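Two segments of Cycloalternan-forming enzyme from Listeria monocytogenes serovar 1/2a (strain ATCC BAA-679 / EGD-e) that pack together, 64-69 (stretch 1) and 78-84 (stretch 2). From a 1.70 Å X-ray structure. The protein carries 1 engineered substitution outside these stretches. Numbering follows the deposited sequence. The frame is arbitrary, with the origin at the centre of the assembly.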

ATOM      1  N   ASN A  64      32.511 -10.635 -44.418  1.00 26.72           N
ATOM      2  CA  ASN A  64      31.332  -9.761 -44.270  1.00 25.32           C
ATOM      3  C   ASN A  64      30.063 -10.582 -44.332  1.00 24.76           C
ATOM      4  O   ASN A  64      29.998 -11.549 -45.093  1.00 25.87           O
ATOM      5  CB  ASN A  64      31.246  -8.726 -45.395  1.00 25.75           C
ATOM      6  CG  ASN A  64      32.363  -7.699 -45.371  1.00 26.60           C
ATOM      7  OD1 ASN A  64      33.095  -7.552 -44.398  1.00 26.60           O
ATOM      8  ND2 ASN A  64      32.478  -6.960 -46.462  1.00 27.61           N
ATOM      9  N   VAL A  65      29.056 -10.180 -43.559  1.00 23.35           N
ATOM     10  CA  VAL A  65      27.734 -10.791 -43.630  1.00 22.93           C
ATOM     11  C   VAL A  65      26.860  -9.850 -44.452  1.00 22.83           C
ATOM     12  O   VAL A  65      26.810  -8.642 -44.189  1.00 22.27           O
ATOM     13  CB  VAL A  65      27.156 -11.045 -42.210  1.00 22.15           C
ATOM     14  CG1 VAL A  65      25.675 -11.409 -42.256  1.00 21.59           C
ATOM     15  CG2 VAL A  65      27.935 -12.151 -41.519  1.00 22.83           C
ATOM     16  N   THR A  66      26.213 -10.396 -45.475  1.00 23.41           N
ATOM     17  CA  THR A  66      25.354  -9.599 -46.337  1.00 23.82           C
ATOM     18  C   THR A  66      23.963  -9.644 -45.709  1.00 22.55           C
ATOM     19  O   THR A  66      23.484 -10.735 -45.380  1.00 23.51           O
ATOM     20  CB  THR A  66      25.354 -10.173 -47.776  1.00 25.34           C
ATOM     21  OG1 THR A  66      26.661 -10.025 -48.339  1.00 27.15           O
ATOM     22  CG2 THR A  66      24.383  -9.443 -48.679  1.00 26.24           C
ATOM     23  N   ALA A  67      23.316  -8.492 -45.542  1.00 21.09           N
ATOM     24  CA  ALA A  67      21.961  -8.472 -44.977  1.00 20.12           C
ATOM     25  C   ALA A  67      20.904  -8.782 -46.038  1.00 20.70           C
ATOM     26  O   ALA A  67      21.118  -8.547 -47.225  1.00 21.89           O
ATOM     27  CB  ALA A  67      21.662  -7.159 -44.287  1.00 19.09           C
ATOM     28  N   ALA A  68      19.772  -9.305 -45.577  1.00 20.37           N
ATOM     29  CA  ALA A  68      18.641  -9.693 -46.408  1.00 20.97           C
ATOM     30  C   ALA A  68      17.518  -8.668 -46.254  1.00 20.70           C
ATOM     31  O   ALA A  68      17.264  -8.211 -45.131  1.00 19.57           O
ATOM     32  CB  ALA A  68      18.145 -11.059 -45.936  1.00 21.26           C
ATOM     33  N   TYR A  69      16.818  -8.336 -47.354  1.00 21.31           N
ATOM     34  CA  TYR A  69      15.611  -7.503 -47.286  1.00 21.66           C
ATOM     35  C   TYR A  69      14.610  -8.120 -46.308  1.00 21.10           C
ATOM     36  O   TYR A  69      14.342  -9.328 -46.370  1.00 21.60           O
ATOM     37  CB  TYR A  69      14.953  -7.398 -48.681  1.00 23.66           C
ATOM     38  CG  TYR A  69      13.591  -6.695 -48.740  1.00 25.17           C
ATOM     39  CD1 TYR A  69      13.508  -5.304 -48.884  1.00 25.35           C
ATOM     40  CD2 TYR A  69      12.392  -7.427 -48.688  1.00 26.17           C
ATOM     41  CE1 TYR A  69      12.279  -4.661 -48.948  1.00 26.45           C
ATOM     42  CE2 TYR A  69      11.146  -6.795 -48.748  1.00 27.09           C
ATOM     43  CZ  TYR A  69      11.097  -5.408 -48.880  1.00 27.17           C
ATOM     44  OH  TYR A  69       9.873  -4.760 -48.959  1.00 28.28           O
ATOM     45  N   TYR A  78      13.992  -2.149 -44.176  1.00 15.36           N
ATOM     46  CA  TYR A  78      14.487  -2.851 -42.994  1.00 15.22           C
ATOM     47  C   TYR A  78      15.084  -4.151 -43.465  1.00 15.59           C
ATOM     48  O   TYR A  78      14.523  -4.818 -44.355  1.00 16.60           O
ATOM     49  CB  TYR A  78      13.351  -3.064 -41.970  1.00 14.95           C
ATOM     50  CG  TYR A  78      12.907  -1.750 -41.392  1.00 14.97           C
ATOM     51  CD1 TYR A  78      11.935  -0.977 -42.032  1.00 15.83           C
ATOM     52  CD2 TYR A  78      13.483  -1.258 -40.213  1.00 14.47           C
ATOM     53  CE1 TYR A  78      11.530   0.241 -41.517  1.00 16.20           C
ATOM     54  CE2 TYR A  78      13.096  -0.035 -39.692  1.00 14.75           C
ATOM     55  CZ  TYR A  78      12.130   0.704 -40.344  1.00 15.49           C
ATOM     56  OH  TYR A  78      11.763   1.923 -39.832  1.00 16.71           O
ATOM     57  N   TRP A  79      16.241  -4.465 -42.904  1.00 15.17           N
ATOM     58  CA  TRP A  79      17.093  -5.572 -43.322  1.00 15.91           C
ATOM     59  C   TRP A  79      17.480  -6.425 -42.112  1.00 15.64           C
ATOM     60  O   TRP A  79      17.566  -5.905 -40.991  1.00 14.98           O
ATOM     61  CB  TRP A  79      18.399  -5.020 -43.922  1.00 15.94           C
ATOM     62  CG  TRP A  79      18.261  -3.955 -44.980  1.00 16.54           C
ATOM     63  CD1 TRP A  79      18.019  -2.626 -44.789  1.00 16.23           C
ATOM     64  CD2 TRP A  79      18.429  -4.132 -46.398  1.00 17.74           C
ATOM     65  NE1 TRP A  79      17.996  -1.964 -45.998  1.00 17.27           N
ATOM     66  CE2 TRP A  79      18.245  -2.863 -47.001  1.00 18.01           C
ATOM     67  CE3 TRP A  79      18.712  -5.244 -47.217  1.00 18.73           C
ATOM     68  CZ2 TRP A  79      18.317  -2.666 -48.392  1.00 19.53           C
ATOM     69  CZ3 TRP A  79      18.781  -5.055 -48.609  1.00 20.28           C
ATOM     70  CH2 TRP A  79      18.600  -3.764 -49.178  1.00 20.65           C
ATOM     71  N   LYS A  80      17.705  -7.723 -42.346  1.00 16.47           N
ATOM     72  CA  LYS A  80      18.194  -8.636 -41.312  1.00 16.75           C
ATOM     73  C   LYS A  80      19.528  -9.228 -41.710  1.00 17.43           C
ATOM     74  O   LYS A  80      19.658  -9.807 -42.801  1.00 18.33           O
ATOM     75  CB  LYS A  80      17.200  -9.777 -41.040  1.00 17.57           C
ATOM     76  CG  LYS A  80      15.994  -9.352 -40.237  1.00 17.52           C
ATOM     77  CD  LYS A  80      15.118 -10.558 -39.909  1.00 18.30           C
ATOM     78  CE  LYS A  80      13.912 -10.145 -39.063  1.00 18.69           C
ATOM     79  NZ  LYS A  80      14.254  -9.802 -37.652  1.00 17.88           N
ATOM     80  N   ALA A  81      20.507  -9.077 -40.823  1.00 17.13           N
ATOM     81  CA  ALA A  81      21.823  -9.701 -40.987  1.00 18.02           C
ATOM     82  C   ALA A  81      21.971 -10.790 -39.937  1.00 18.60           C
ATOM     83  O   ALA A  81      21.772 -10.527 -38.743  1.00 17.81           O
ATOM     84  CB  ALA A  81      22.921  -8.664 -40.837  1.00 17.86           C
ATOM     85  N   ASP A  82      22.310 -12.002 -40.387  1.00 19.78           N
ATOM     86  CA  ASP A  82      22.415 -13.162 -39.492  1.00 20.81           C
ATOM     87  C   ASP A  82      23.880 -13.467 -39.215  1.00 21.13           C
ATOM     88  O   ASP A  82      24.609 -13.860 -40.117  1.00 21.85           O
ATOM     89  CB  ASP A  82      21.716 -14.383 -40.123  1.00 22.34           C
ATOM     90  CG  ASP A  82      21.642 -15.582 -39.185  1.00 23.67           C
ATOM     91  OD1 ASP A  82      22.082 -15.496 -38.018  1.00 23.37           O
ATOM     92  OD2 ASP A  82      21.120 -16.629 -39.625  1.00 25.28           O
ATOM     93  N   LEU A  83      24.315 -13.267 -37.967  1.00 20.77           N
ATOM     94  CA  LEU A  83      25.703 -13.512 -37.586  1.00 21.16           C
ATOM     95  C   LEU A  83      25.978 -14.968 -37.203  1.00 22.04           C
ATOM     96  O   LEU A  83      27.138 -15.369 -37.040  1.00 22.81           O
ATOM     97  CB  LEU A  83      26.119 -12.591 -36.425  1.00 20.88           C
ATOM     98  CG  LEU A  83      26.159 -11.080 -36.674  1.00 20.68           C
ATOM     99  CD1 LEU A  83      26.584 -10.375 -35.392  1.00 20.28           C
ATOM    100  CD2 LEU A  83      27.104 -10.711 -37.810  1.00 21.17           C
ATOM    101  N   GLY A  84      24.913 -15.753 -37.070  1.00 21.99           N
ATOM    102  CA  GLY A  84      25.018 -17.118 -36.583  1.00 22.69           C
ATOM    103  C   GLY A  84      25.096 -17.189 -35.067  1.00 22.16           C
ATOM    104  O   GLY A  84      24.783 -16.210 -34.359  1.00 21.09           O
TER
HETATM  105  O   HOH W   1      22.430 -12.355 -43.215  1.00 24.74           O

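The two stretches run antiparallel, and their backbones are joined directly at a single point, the hydrogen-bonded pair Ala68 and Lys80. Ala68 N donates to Lys80 O (2.8 Å, nearly linear at 175°), and Lys80 N returns the bond to Ala68 O (2.9 Å, 162°). Each carbonyl also lies close to a neighbouring alpha carbon: Lys80 O is 3.4 Å from Ala67 CA, and Ala68 O is 3.2 Å from Trp79 CA, both CA-H...O contacts that supplement the stronger bonds.

Towards the start of stretch 1 the direct pairing gives way to water. Water 1 donates to Thr66 O (2.9 Å) and accepts from Asp82 N (2.9 Å), so it bridges two backbone groups that do not bond to each other. The CA-to-CB bond of Thr66 points away from stretch 2, and its link across is through the backbone carbonyl.

Side-chain packing, much of it apolar, supplies further contact. Val65 and Ala67 both direct their CA-to-CB bonds toward stretch 2. The two methyls of Val65 reach different partners, with CG1 4.1 Å from Ala81 CB and CG2 4.1 Å from Leu83 CD2; the branched side chain thus spans two residues on one side of the strand. Val65 CG1 also lies 3.4 Å from Asp82 O. The small Ala67 allows close approach, its CB lying 3.9 Å from Trp79 CB and 4.0 Å from Ala81 CB. Ala81 and Leu83 are buried, as befits their aliphatic side chains.

Trp79, with chi1 at -50°, lays its indole obliquely beside the backbone of stretch 1, where CE3 comes within 3.6 Å of Tyr69 N; its NE1 is satisfied elsewhere in the structure. The CA-to-CB bond of Tyr69 points away, with its CB 4.5 Å from Trp79 CZ3. Altogether 429 Å² is buried, counting both sides. Within stretch 2, Asp82 OD1 accepts from Gly84 N (3.0 Å), while the backbone angles of Gly84 (81°/-165°) would press a CB against Leu83 O, so glycine suits the place.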